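PDB 3ATR: conserved Archaeal protein from Sulfolobus acidocaldarius, which reduces the double bonds of the geranylgeranyl chains of archaeal membrane phospholipids, using one bound FAD per monomer. Local coordinates for residues D119-M124 against L138-T143; E171-E176 against M279-I284; L269-R274 against S290-N295. All coordinates share one frame; numbering follows the deposited sequence.

Contact 1 of 3, residues D119-M124 against L138-T143. With FDA (dihydroflavine-adenine dinucleotide), chain B.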
loop_
_atom_site.group_PDB
_atom_site.type_symbol
_atom_site.label_atom_id
_atom_site.label_comp_id
_atom_site.label_asym_id
_atom_site.label_seq_id
_atom_site.Cartn_x
_atom_site.Cartn_y
_atom_site.Cartn_z
ATOM N N ASP A 119 -12.997 17.706 9.715
ATOM C CA ASP A 119 -12.879 17.652 8.252
ATOM C C ASP A 119 -12.590 19.060 7.719
ATOM O O ASP A 119 -12.526 20.019 8.507
ATOM C CB ASP A 119 -14.153 17.062 7.637
ATOM C CG ASP A 119 -15.371 17.991 7.726
ATOM O OD1 ASP A 119 -15.443 18.893 8.611
ATOM O OD2 ASP A 119 -16.301 17.774 6.915
ATOM N N LEU A 120 -12.407 19.180 6.400
ATOM C CA LEU A 120 -12.030 20.436 5.739
ATOM C C LEU A 120 -10.895 21.148 6.473
ATOM O O LEU A 120 -10.881 22.403 6.557
ATOM C CB LEU A 120 -13.242 21.380 5.598
ATOM C CG LEU A 120 -14.296 20.962 4.552
ATOM C CD1 LEU A 120 -15.431 22.015 4.481
ATOM C CD2 LEU A 120 -13.667 20.811 3.182
ATOM N N THR A 121 -9.956 20.362 7.016
ATOM C CA THR A 121 -8.905 20.916 7.853
ATOM C C THR A 121 -7.547 20.382 7.363
ATOM O O THR A 121 -7.320 19.183 7.328
ATOM C CB THR A 121 -9.107 20.577 9.365
ATOM O OG1 THR A 121 -10.300 21.198 9.822
ATOM C CG2 THR A 121 -7.919 21.101 10.227
ATOM N N THR A 122 -6.660 21.288 6.972
ATOM C CA THR A 122 -5.337 20.918 6.451
ATOM C C THR A 122 -4.209 21.254 7.428
ATOM O O THR A 122 -4.174 22.381 7.932
ATOM C CB THR A 122 -5.082 21.681 5.118
ATOM O OG1 THR A 122 -6.148 21.381 4.193
ATOM C CG2 THR A 122 -3.805 21.211 4.486
ATOM N N ALA A 123 -3.280 20.297 7.650
ATOM C CA ALA A 123 -2.061 20.537 8.411
ATOM C C ALA A 123 -1.102 21.238 7.449
ATOM O O ALA A 123 -0.765 20.707 6.377
ATOM C CB ALA A 123 -1.463 19.189 8.928
ATOM N N MET A 124 -0.789 22.499 7.742
ATOM C CA MET A 124 -0.055 23.322 6.789
ATOM C C MET A 124 1.449 23.342 7.028
ATOM O O MET A 124 2.246 23.585 6.074
ATOM C CB MET A 124 -0.533 24.765 6.859
ATOM C CG MET A 124 -2.019 24.914 6.601
ATOM S SD MET A 124 -2.294 24.573 4.884
ATOM C CE MET A 124 -1.599 26.073 4.121
ATOM N N LEU A 138 -2.651 24.240 11.726
ATOM C CA LEU A 138 -3.767 23.729 10.934
ATOM C C LEU A 138 -4.550 24.894 10.366
ATOM O O LEU A 138 -4.592 26.007 10.956
ATOM C CB LEU A 138 -4.709 22.917 11.831
ATOM C CG LEU A 138 -4.070 21.746 12.601
ATOM C CD1 LEU A 138 -5.103 21.132 13.561
ATOM C CD2 LEU A 138 -3.579 20.725 11.586
ATOM N N PHE A 139 -5.168 24.647 9.225
ATOM C CA PHE A 139 -6.153 25.605 8.724
ATOM C C PHE A 139 -7.535 24.911 8.573
ATOM O O PHE A 139 -7.717 23.961 7.791
ATOM C CB PHE A 139 -5.704 26.298 7.436
ATOM C CG PHE A 139 -6.706 27.310 6.959
ATOM C CD1 PHE A 139 -6.813 28.548 7.590
ATOM C CD2 PHE A 139 -7.582 26.993 5.940
ATOM C CE1 PHE A 139 -7.769 29.491 7.180
ATOM C CE2 PHE A 139 -8.546 27.905 5.533
ATOM C CZ PHE A 139 -8.638 29.163 6.155
ATOM N N ASN A 140 -8.497 25.387 9.356
ATOM C CA ASN A 140 -9.826 24.809 9.361
ATOM C C ASN A 140 -10.693 25.647 8.447
ATOM O O ASN A 140 -11.073 26.782 8.790
ATOM C CB ASN A 140 -10.404 24.726 10.793
ATOM C CG ASN A 140 -11.790 24.026 10.848
ATOM O OD1 ASN A 140 -12.537 23.990 9.871
ATOM N ND2 ASN A 140 -12.101 23.440 11.998
ATOM N N ARG A 141 -10.987 25.101 7.271
ATOM C CA ARG A 141 -11.833 25.831 6.303
ATOM C C ARG A 141 -13.303 26.108 6.739
ATOM O O ARG A 141 -13.863 27.162 6.379
ATOM C CB ARG A 141 -11.731 25.205 4.900
ATOM C CG ARG A 141 -12.345 26.130 3.860
ATOM C CD ARG A 141 -11.694 26.010 2.490
ATOM N NE ARG A 141 -11.821 24.726 1.800
ATOM C CZ ARG A 141 -12.958 24.107 1.447
ATOM N NH1 ARG A 141 -12.861 22.971 0.768
ATOM N NH2 ARG A 141 -14.173 24.582 1.771
ATOM N N ARG A 142 -13.907 25.232 7.555
ATOM C CA ARG A 142 -15.256 25.501 8.127
ATOM C C ARG A 142 -15.308 26.737 9.028
ATOM O O ARG A 142 -16.287 27.485 9.023
ATOM C CB ARG A 142 -15.800 24.308 8.923
ATOM C CG ARG A 142 -16.438 23.289 8.052
ATOM C CD ARG A 142 -17.162 22.198 8.822
ATOM N NE ARG A 142 -17.265 21.013 7.964
ATOM C CZ ARG A 142 -18.017 20.916 6.871
ATOM N NH1 ARG A 142 -18.788 21.939 6.455
ATOM N NH2 ARG A 142 -18.004 19.780 6.178
ATOM N N THR A 143 -14.262 26.955 9.810
ATOM C CA THR A 143 -14.237 28.116 10.691
ATOM C C THR A 143 -13.353 29.282 10.185
ATOM O O THR A 143 -13.323 30.346 10.820
ATOM C CB THR A 143 -13.789 27.695 12.093
ATOM O OG1 THR A 143 -12.519 27.056 11.994
ATOM C CG2 THR A 143 -14.776 26.712 12.726
HETATM P PA FDA B . -5.184 8.062 1.497
HETATM O O1A FDA B . -4.599 8.775 0.309
HETATM O O2A FDA B . -6.414 7.217 1.283
HETATM O O5B FDA B . -5.664 9.105 2.588
HETATM C C5B FDA B . -4.807 10.252 2.931
HETATM C C4B FDA B . -5.702 11.366 3.468
HETATM O O4B FDA B . -4.894 12.453 3.924
HETATM C C3B FDA B . -6.641 11.935 2.403
HETATM O O3B FDA B . -8.007 11.703 2.799
HETATM C C2B FDA B . -6.249 13.403 2.317
HETATM O O2B FDA B . -7.336 14.311 2.185
HETATM C C1B FDA B . -5.577 13.686 3.648
HETATM N N9A FDA B . -4.496 14.690 3.626
HETATM C C8A FDA B . -3.362 14.667 2.872
HETATM N N7A FDA B . -2.570 15.709 3.260
HETATM C C5A FDA B . -3.205 16.321 4.314
HETATM C C6A FDA B . -2.899 17.413 5.112
HETATM N N6A FDA B . -1.744 18.121 4.915
HETATM N N1A FDA B . -3.797 17.783 6.077
HETATM C C2A FDA B . -4.968 17.110 6.296
HETATM N N3A FDA B . -5.271 16.027 5.516
HETATM C C4A FDA B . -4.411 15.663 4.529
HETATM N N1 FDA B . -5.042 -0.857 -2.573
HETATM C C2 FDA B . -5.888 -1.851 -2.274
HETATM O O2 FDA B . -5.821 -2.284 -1.109
HETATM N N3 FDA B . -6.774 -2.375 -3.196
HETATM C C4 FDA B . -6.860 -1.909 -4.457
HETATM O O4 FDA B . -7.662 -2.391 -5.267
HETATM C C4X FDA B . -5.953 -0.843 -4.884
HETATM N N5 FDA B . -5.960 -0.351 -6.152
HETATM C C5X FDA B . -5.457 0.906 -6.314
HETATM C C6 FDA B . -5.767 1.566 -7.512
HETATM C C7 FDA B . -5.308 2.877 -7.728
HETATM C C7M FDA B . -5.729 3.604 -9.020
HETATM C C8 FDA B . -4.514 3.464 -6.772
HETATM C C8M FDA B . -4.012 4.903 -6.952
HETATM C C9 FDA B . -4.160 2.812 -5.550
HETATM C C9A FDA B . -4.654 1.499 -5.314
HETATM N N10 FDA B . -4.307 0.786 -4.110
HETATM C C10 FDA B . -5.068 -0.320 -3.819
HETATM C "C1'" FDA B . -3.655 1.520 -2.996
HETATM C "C2'" FDA B . -4.613 2.104 -1.930
HETATM O "O2'" FDA B . -5.643 2.873 -2.553
HETATM C "C3'" FDA B . -3.813 3.006 -0.983
HETATM O "O3'" FDA B . -2.590 2.309 -0.673
HETATM C "C4'" FDA B . -4.514 3.320 0.331
HETATM O "O4'" FDA B . -5.832 3.819 0.054
HETATM C "C5'" FDA B . -3.711 4.430 1.032
HETATM O "O5'" FDA B . -4.374 4.740 2.277
HETATM P P FDA B . -3.863 6.004 3.100
HETATM O O1P FDA B . -4.814 6.186 4.279
HETATM O O2P FDA B . -2.387 5.808 3.334
HETATM O O3P FDA B . -3.917 7.270 2.068
HETATM O O HOH W 1 -14.135 21.053 10.692
#
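Thr122 and Phe139 form the hydrogen-bonded pair of an antiparallel beta hairpin made by strands 121-129 and 132-140; one face packs inward, the other is more open, and the outer edge of strand 121-129 offers its main chain to the adenine. The packed part lies where Thr121 and Ala123 face Asn140 and Leu138. Leu138 CD2 comes within 3.7 Å of Ala123 CB, while Val35 of strand 32-35 covers both Thr121 and Leu138. From the outer edge of strand 121-129, Ala123 N gives a nearly straight bond of 3.0 Å to N1A of the dihydroflavin adenine, and Ala123 O takes one from N6A. The face of Thr122 and Phe139 is looser, with Met124 CG beside Phe139 CB; past the strand ends Leu120 CD2 lies over one face of the guanidinium of exposed Arg141. Arg142 turns back to Asp119, whose OD2 also accepts from Trp40 N. Leu120 CD1 sits over the centre of the Arg142 guanidinium, 3.7 Å from CZ, and covers one face of that group. The grip is side-on, with the two planes 26° apart: Arg142 NE meets Asp119 OD1 at 2.9 Å, and NH2 meets OD2 at 2.7 Å.

Contact 2 of 3, residues E171-E176 against M279-I284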
loop_
_atom_site.group_PDB
_atom_site.type_symbol
_atom_site.label_atom_id
_atom_site.label_comp_id
_atom_site.label_asym_id
_atom_site.label_seq_id
_atom_site.Cartn_x
_atom_site.Cartn_y
_atom_site.Cartn_z
ATOM N N GLU A 171 17.294 16.551 7.056
ATOM C CA GLU A 171 18.255 15.612 7.627
ATOM C C GLU A 171 17.549 14.504 8.420
ATOM O O GLU A 171 18.186 13.485 8.701
ATOM C CB GLU A 171 19.316 16.269 8.528
ATOM C CG GLU A 171 19.610 17.729 8.228
ATOM C CD GLU A 171 18.586 18.628 8.884
ATOM O OE1 GLU A 171 18.364 18.536 10.129
ATOM O OE2 GLU A 171 18.009 19.432 8.159
ATOM N N LEU A 172 16.263 14.686 8.771
ATOM C CA LEU A 172 15.560 13.667 9.557
ATOM C C LEU A 172 15.294 12.430 8.696
ATOM O O LEU A 172 14.826 12.556 7.552
ATOM C CB LEU A 172 14.218 14.198 10.077
ATOM C CG LEU A 172 14.143 15.497 10.898
ATOM C CD1 LEU A 172 12.708 15.757 11.307
ATOM C CD2 LEU A 172 15.003 15.418 12.099
ATOM N N PRO A 173 15.499 11.214 9.263
ATOM C CA PRO A 173 15.254 10.009 8.446
ATOM C C PRO A 173 13.804 9.845 8.055
ATOM O O PRO A 173 13.533 9.173 7.050
ATOM C CB PRO A 173 15.680 8.839 9.341
ATOM C CG PRO A 173 16.133 9.425 10.647
ATOM C CD PRO A 173 15.869 10.915 10.655
ATOM N N ILE A 174 12.867 10.465 8.776
ATOM C CA ILE A 174 11.481 10.298 8.333
ATOM C C ILE A 174 11.075 11.215 7.185
ATOM O O ILE A 174 9.889 11.241 6.812
ATOM C CB ILE A 174 10.376 10.401 9.450
ATOM C CG1 ILE A 174 10.732 11.500 10.398
ATOM C CG2 ILE A 174 10.032 8.965 10.120
ATOM C CD1 ILE A 174 10.453 12.830 9.825
ATOM N N THR A 175 12.039 11.945 6.617
ATOM C CA THR A 175 11.766 12.733 5.430
ATOM C C THR A 175 12.137 11.958 4.145
ATOM O O THR A 175 12.086 12.517 3.047
ATOM C CB THR A 175 12.490 14.115 5.430
ATOM O OG1 THR A 175 13.925 13.942 5.514
ATOM C CG2 THR A 175 12.040 14.943 6.583
ATOM N N GLU A 176 12.542 10.696 4.299
ATOM C CA GLU A 176 12.915 9.837 3.184
ATOM C C GLU A 176 11.943 9.959 1.990
ATOM O O GLU A 176 10.720 9.868 2.151
ATOM C CB GLU A 176 13.023 8.365 3.658
ATOM C CG GLU A 176 13.447 7.439 2.509
ATOM C CD GLU A 176 13.395 5.955 2.878
ATOM O OE1 GLU A 176 13.128 5.609 4.065
ATOM O OE2 GLU A 176 13.695 5.159 1.982
ATOM N N MET A 279 9.699 4.227 10.293
ATOM C CA MET A 279 8.368 4.858 10.283
ATOM C C MET A 279 8.139 5.667 11.546
ATOM O O MET A 279 7.030 6.124 11.782
ATOM C CB MET A 279 7.275 3.769 10.159
ATOM C CG MET A 279 7.499 3.073 8.786
ATOM S SD MET A 279 6.568 1.499 8.669
ATOM C CE MET A 279 4.971 2.194 8.370
ATOM N N ALA A 280 9.165 5.779 12.371
ATOM C CA ALA A 280 9.080 6.558 13.620
ATOM C C ALA A 280 10.284 7.456 13.767
ATOM O O ALA A 280 11.420 7.052 13.441
ATOM C CB ALA A 280 9.036 5.582 14.828
ATOM N N TRP A 281 10.069 8.644 14.326
ATOM C CA TRP A 281 11.183 9.477 14.741
ATOM C C TRP A 281 10.725 10.323 15.925
ATOM O O TRP A 281 9.655 10.049 16.480
ATOM C CB TRP A 281 11.723 10.359 13.572
ATOM C CG TRP A 281 13.220 10.713 13.844
ATOM C CD1 TRP A 281 13.743 11.978 14.044
ATOM C CD2 TRP A 281 14.328 9.796 13.966
ATOM N NE1 TRP A 281 15.099 11.886 14.244
ATOM C CE2 TRP A 281 15.475 10.568 14.253
ATOM C CE3 TRP A 281 14.450 8.396 13.897
ATOM C CZ2 TRP A 281 16.758 9.994 14.440
ATOM C CZ3 TRP A 281 15.732 7.807 14.088
ATOM C CH2 TRP A 281 16.870 8.623 14.354
ATOM N N ASN A 282 11.494 11.336 16.330
ATOM C CA ASN A 282 11.113 12.080 17.593
ATOM C C ASN A 282 9.803 12.830 17.410
ATOM O O ASN A 282 9.719 13.736 16.556
ATOM C CB ASN A 282 12.235 13.071 17.985
ATOM C CG ASN A 282 13.597 12.382 18.166
ATOM O OD1 ASN A 282 13.719 11.281 18.720
ATOM N ND2 ASN A 282 14.633 13.031 17.676
ATOM N N GLY A 283 8.747 12.395 18.124
ATOM C CA GLY A 283 7.458 13.030 18.066
ATOM C C GLY A 283 6.550 12.649 16.897
ATOM O O GLY A 283 5.534 13.291 16.709
ATOM N N ILE A 284 6.912 11.600 16.145
ATOM C CA ILE A 284 6.204 11.338 14.864
ATOM C C ILE A 284 6.255 9.892 14.449
ATOM O O ILE A 284 7.303 9.232 14.556
ATOM C CB ILE A 284 6.720 12.282 13.710
ATOM C CG1 ILE A 284 5.919 12.006 12.412
ATOM C CG2 ILE A 284 8.232 12.117 13.473
ATOM C CD1 ILE A 284 6.092 13.191 11.365
#
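Trp281 meets Pro173 and Ile174 where a short 3-10 turn, residues 173-175, packs against edge strand 280-281 of the six-stranded sheet that carries the FAD-binding Rossmann-type fold. The tryptophan can be followed outward atom by atom. Its CB lies 3.5 Å from Ile174 CG1, the tightest approach of the contact. From there CG stands opposite the backbone N (chi1 -155°), which carries the indole over the turn. CD1 and NE1 pass Leu172 CD2, each at 4.1 Å, and CE2 has Pro173 CD above it at 3.6 Å. At the far end the six-membered ring receives Pro173 CG almost exactly on its normal: CG stands 3.6 Å from the centroid and 2° off the perpendicular, a textbook CH-pi contact of a proline ring over an aromatic face. Ile174 fills the inner side. Its CG1 takes the position between backbone N and carbonyl carbon (chi1 40°) and thereby also reaches Ile284 CG2 at 4.0 Å, while CG2 lies against the backbone of Ala280. A type II turn from Trp281 to Ile284, with Gly283 at positive phi, brings together Trp281 and Ile284, both touched by Ile174 CG1. With an alanine at Trp281, Pro173 would probably lose the aromatic face it lies on, and a gap would open beside Leu172 and Ile174 CG1. Because no hydrogen bond crosses between 171-176 and 279-284, their fit depends on dispersion and on the weak attraction between proline C-H groups and the indole pi cloud.

Contact 3 of 3, residues L269-R274 against S290-N295. With FDA (dihydroflavine-adenine dinucleotide), chain B; PPV (pyrophosphate), chain D.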
loop_
_atom_site.group_PDB
_atom_site.type_symbol
_atom_site.label_atom_id
_atom_site.label_comp_id
_atom_site.label_asym_id
_atom_site.label_seq_id
_atom_site.Cartn_x
_atom_site.Cartn_y
_atom_site.Cartn_z
ATOM N N LEU A 269 -0.751 8.365 -7.560
ATOM C CA LEU A 269 0.537 7.674 -7.442
ATOM C C LEU A 269 0.379 6.522 -6.417
ATOM O O LEU A 269 -0.343 6.660 -5.404
ATOM C CB LEU A 269 1.553 8.719 -6.949
ATOM C CG LEU A 269 3.022 8.303 -6.777
ATOM C CD1 LEU A 269 3.618 8.125 -8.146
ATOM C CD2 LEU A 269 3.737 9.393 -5.970
ATOM N N VAL A 270 1.110 5.426 -6.616
ATOM C CA VAL A 270 1.064 4.305 -5.685
ATOM C C VAL A 270 2.521 3.907 -5.383
ATOM O O VAL A 270 3.199 3.432 -6.280
ATOM C CB VAL A 270 0.394 3.070 -6.378
ATOM C CG1 VAL A 270 0.301 1.901 -5.360
ATOM C CG2 VAL A 270 -0.996 3.392 -6.897
ATOM N N PRO A 271 3.014 4.100 -4.146
ATOM C CA PRO A 271 4.380 3.594 -3.867
ATOM C C PRO A 271 4.462 2.075 -4.038
ATOM O O PRO A 271 3.484 1.372 -3.765
ATOM C CB PRO A 271 4.618 3.947 -2.389
ATOM C CG PRO A 271 3.379 4.602 -1.888
ATOM C CD PRO A 271 2.285 4.547 -2.955
ATOM N N THR A 272 5.582 1.552 -4.501
ATOM C CA THR A 272 5.712 0.094 -4.730
ATOM C C THR A 272 7.083 -0.361 -4.223
ATOM O O THR A 272 7.936 -0.749 -5.013
ATOM C CB THR A 272 5.481 -0.311 -6.232
ATOM O OG1 THR A 272 6.459 0.343 -7.055
ATOM C CG2 THR A 272 4.061 0.095 -6.737
ATOM N N ARG A 273 7.306 -0.274 -2.913
ATOM C CA ARG A 273 8.635 -0.593 -2.405
ATOM C C ARG A 273 8.591 -1.008 -0.939
ATOM O O ARG A 273 7.531 -1.026 -0.302
ATOM C CB ARG A 273 9.561 0.618 -2.591
ATOM C CG ARG A 273 8.978 1.959 -1.996
ATOM C CD ARG A 273 10.202 2.878 -1.642
ATOM N NE ARG A 273 10.761 2.549 -0.337
ATOM C CZ ARG A 273 11.652 3.289 0.312
ATOM N NH1 ARG A 273 12.211 4.367 -0.269
ATOM N NH2 ARG A 273 12.010 2.943 1.538
ATOM N N ARG A 274 9.771 -1.336 -0.422
ATOM C CA ARG A 274 9.937 -1.580 1.026
ATOM C C ARG A 274 9.380 -0.348 1.803
ATOM O O ARG A 274 9.316 0.785 1.279
ATOM C CB ARG A 274 11.419 -1.861 1.296
ATOM C CG ARG A 274 12.323 -0.706 0.998
ATOM C CD ARG A 274 13.765 -1.148 0.588
ATOM N NE ARG A 274 14.514 0.041 0.151
ATOM C CZ ARG A 274 14.316 0.701 -1.010
ATOM N NH1 ARG A 274 13.403 0.320 -1.913
ATOM N NH2 ARG A 274 15.021 1.798 -1.263
ATOM N N SER A 290 1.927 7.298 2.847
ATOM C CA SER A 290 2.998 8.243 3.191
ATOM C C SER A 290 4.254 7.528 3.720
ATOM O O SER A 290 5.382 8.023 3.556
ATOM C CB SER A 290 2.499 9.265 4.227
ATOM O OG SER A 290 3.532 10.197 4.527
ATOM N N GLY A 291 4.057 6.365 4.348
ATOM C CA GLY A 291 5.187 5.573 4.816
ATOM C C GLY A 291 5.490 4.398 3.888
ATOM O O GLY A 291 6.195 3.490 4.313
ATOM N N PHE A 292 4.938 4.414 2.645
ATOM C CA PHE A 292 5.171 3.395 1.639
ATOM C C PHE A 292 4.727 1.986 2.075
ATOM O O PHE A 292 5.498 1.020 1.899
ATOM C CB PHE A 292 6.673 3.327 1.249
ATOM C CG PHE A 292 7.299 4.685 0.950
ATOM C CD1 PHE A 292 6.556 5.743 0.411
ATOM C CD2 PHE A 292 8.656 4.883 1.183
ATOM C CE1 PHE A 292 7.203 6.995 0.123
ATOM C CE2 PHE A 292 9.282 6.109 0.919
ATOM C CZ PHE A 292 8.577 7.146 0.406
ATOM N N THR A 293 3.554 1.889 2.685
ATOM C CA THR A 293 3.093 0.581 3.216
ATOM C C THR A 293 2.539 -0.429 2.125
ATOM O O THR A 293 2.200 -1.578 2.414
ATOM C CB THR A 293 2.196 0.770 4.461
ATOM O OG1 THR A 293 1.060 1.582 4.127
ATOM C CG2 THR A 293 2.982 1.448 5.584
ATOM N N VAL A 294 2.550 -0.068 0.870
ATOM C CA VAL A 294 1.825 -0.817 -0.176
ATOM C C VAL A 294 2.616 -2.089 -0.579
ATOM O O VAL A 294 3.879 -2.055 -0.678
ATOM C CB VAL A 294 1.755 0.087 -1.419
ATOM C CG1 VAL A 294 1.097 -0.588 -2.555
ATOM C CG2 VAL A 294 0.986 1.376 -1.124
ATOM N N ASN A 295 1.879 -3.159 -0.909
ATOM C CA ASN A 295 2.494 -4.356 -1.436
ATOM C C ASN A 295 3.209 -4.030 -2.764
ATOM O O ASN A 295 2.558 -3.507 -3.696
ATOM C CB ASN A 295 1.365 -5.366 -1.737
ATOM C CG ASN A 295 1.909 -6.698 -2.114
ATOM O OD1 ASN A 295 2.561 -6.851 -3.176
ATOM N ND2 ASN A 295 1.725 -7.674 -1.233
HETATM P PA FDA B . -5.184 8.062 1.497
HETATM O O1A FDA B . -4.599 8.775 0.309
HETATM O O2A FDA B . -6.414 7.217 1.283
HETATM O O5B FDA B . -5.664 9.105 2.588
HETATM C C5B FDA B . -4.807 10.252 2.931
HETATM C C4B FDA B . -5.702 11.366 3.468
HETATM O O4B FDA B . -4.894 12.453 3.924
HETATM C C3B FDA B . -6.641 11.935 2.403
HETATM O O3B FDA B . -8.007 11.703 2.799
HETATM C C2B FDA B . -6.249 13.403 2.317
HETATM O O2B FDA B . -7.336 14.311 2.185
HETATM C C1B FDA B . -5.577 13.686 3.648
HETATM N N9A FDA B . -4.496 14.690 3.626
HETATM C C8A FDA B . -3.362 14.667 2.872
HETATM N N7A FDA B . -2.570 15.709 3.260
HETATM C C5A FDA B . -3.205 16.321 4.314
HETATM C C6A FDA B . -2.899 17.413 5.112
HETATM N N6A FDA B . -1.744 18.121 4.915
HETATM N N1A FDA B . -3.797 17.783 6.077
HETATM C C2A FDA B . -4.968 17.110 6.296
HETATM N N3A FDA B . -5.271 16.027 5.516
HETATM C C4A FDA B . -4.411 15.663 4.529
HETATM N N1 FDA B . -5.042 -0.857 -2.573
HETATM C C2 FDA B . -5.888 -1.851 -2.274
HETATM O O2 FDA B . -5.821 -2.284 -1.109
HETATM N N3 FDA B . -6.774 -2.375 -3.196
HETATM C C4 FDA B . -6.860 -1.909 -4.457
HETATM O O4 FDA B . -7.662 -2.391 -5.267
HETATM C C4X FDA B . -5.953 -0.843 -4.884
HETATM N N5 FDA B . -5.960 -0.351 -6.152
HETATM C C5X FDA B . -5.457 0.906 -6.314
HETATM C C6 FDA B . -5.767 1.566 -7.512
HETATM C C7 FDA B . -5.308 2.877 -7.728
HETATM C C7M FDA B . -5.729 3.604 -9.020
HETATM C C8 FDA B . -4.514 3.464 -6.772
HETATM C C8M FDA B . -4.012 4.903 -6.952
HETATM C C9 FDA B . -4.160 2.812 -5.550
HETATM C C9A FDA B . -4.654 1.499 -5.314
HETATM N N10 FDA B . -4.307 0.786 -4.110
HETATM C C10 FDA B . -5.068 -0.320 -3.819
HETATM C "C1'" FDA B . -3.655 1.520 -2.996
HETATM C "C2'" FDA B . -4.613 2.104 -1.930
HETATM O "O2'" FDA B . -5.643 2.873 -2.553
HETATM C "C3'" FDA B . -3.813 3.006 -0.983
HETATM O "O3'" FDA B . -2.590 2.309 -0.673
HETATM C "C4'" FDA B . -4.514 3.320 0.331
HETATM O "O4'" FDA B . -5.832 3.819 0.054
HETATM C "C5'" FDA B . -3.711 4.430 1.032
HETATM O "O5'" FDA B . -4.374 4.740 2.277
HETATM P P FDA B . -3.863 6.004 3.100
HETATM O O1P FDA B . -4.814 6.186 4.279
HETATM O O2P FDA B . -2.387 5.808 3.334
HETATM O O3P FDA B . -3.917 7.270 2.068
HETATM O O11 PPV D . -0.503 -9.592 -0.339
HETATM P P1 PPV D . -1.325 -8.949 0.746
HETATM O O21 PPV D . -1.343 -9.697 2.053
HETATM O O31 PPV D . -1.216 -7.452 0.887
HETATM O OPP PPV D . -2.832 -9.071 0.214
HETATM P P2 PPV D . -3.576 -10.483 0.053
HETATM O O12 PPV D . -3.815 -10.956 1.478
HETATM O O22 PPV D . -4.810 -10.053 -0.697
HETATM O O32 PPV D . -2.629 -11.345 -0.752
HETATM O O HOH W 2 5.183 0.633 -1.065
#
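The flavin-binding wall of this FAD-dependent reductase includes the end of strand 261-271, where Val270 and Pro271 pack on Val294 in the loop that follows FAD-binding Asp289. Val270 works in two directions: CG1 touches Val294 CG1 at 3.8 Å, and CG2 lies 3.4 Å from the C8M methyl of the flavin. Val294 CG1 stands anti to its own nitrogen (chi1 177°) to meet Val270, while CG2 is left beside Pro271 CD. The same Val294 CG2 lies 3.7 Å from O3' of the ribityl chain. The Val294 CB also presses close to Pro271 O. Further along, the Phe292 ring is wedged between proline and arginine, with CD1 against Pro271 CB and CD2 on the far side against Arg273. There the guanidinium lies obliquely to the ring, the planes 47° apart, and CD2 stands over its centre, 3.5 Å from CZ. The opposite face is covered by the Arg274 guanidinium; Glu176 pairs with Arg273 NH1 and Asp349 with Arg274 NH1, which probably balances the stacked charges. Arg273 NE donates to Arg274 O at 2.8 Å, which, with the bond from NH2 to Pro275 O, helps set the turn of the group. No direct hydrogen bond joins the two segments, but a water accepts from Arg273 N and can donate to Val294 O, though other acceptors compete for its protons. Strand 183-193 flanks Val270 on the sheet, and helix 332-355 lies alongside, sending Gln345 to the carbonyls of both Arg273 and Phe292.

From the N terminus, contact 1 comes first and closes on itself: 13 residues, mostly the rest of the two hairpin strands and their tight turn, lie between 119-124 and 138-143. The next two interlock. Residues 171-176 wait for about a hundred residues, and before their partner 279-284 arrives the chain has already laid down 269-274, whose own partner 290-295 follows, so contacts 2 and 3 cross. Contact 2 ties a loop to the edge of the Rossmann-type sheet; contact 3 ties the eight-stranded sheet to the loop before helix 302-322. These two also touch, through the Glu176-Arg273 salt bridge and Met279 packing on Thr293. Contacts 1 and 3, with centres about 26 Å apart, meet the adenine and flavin ends of one cofactor.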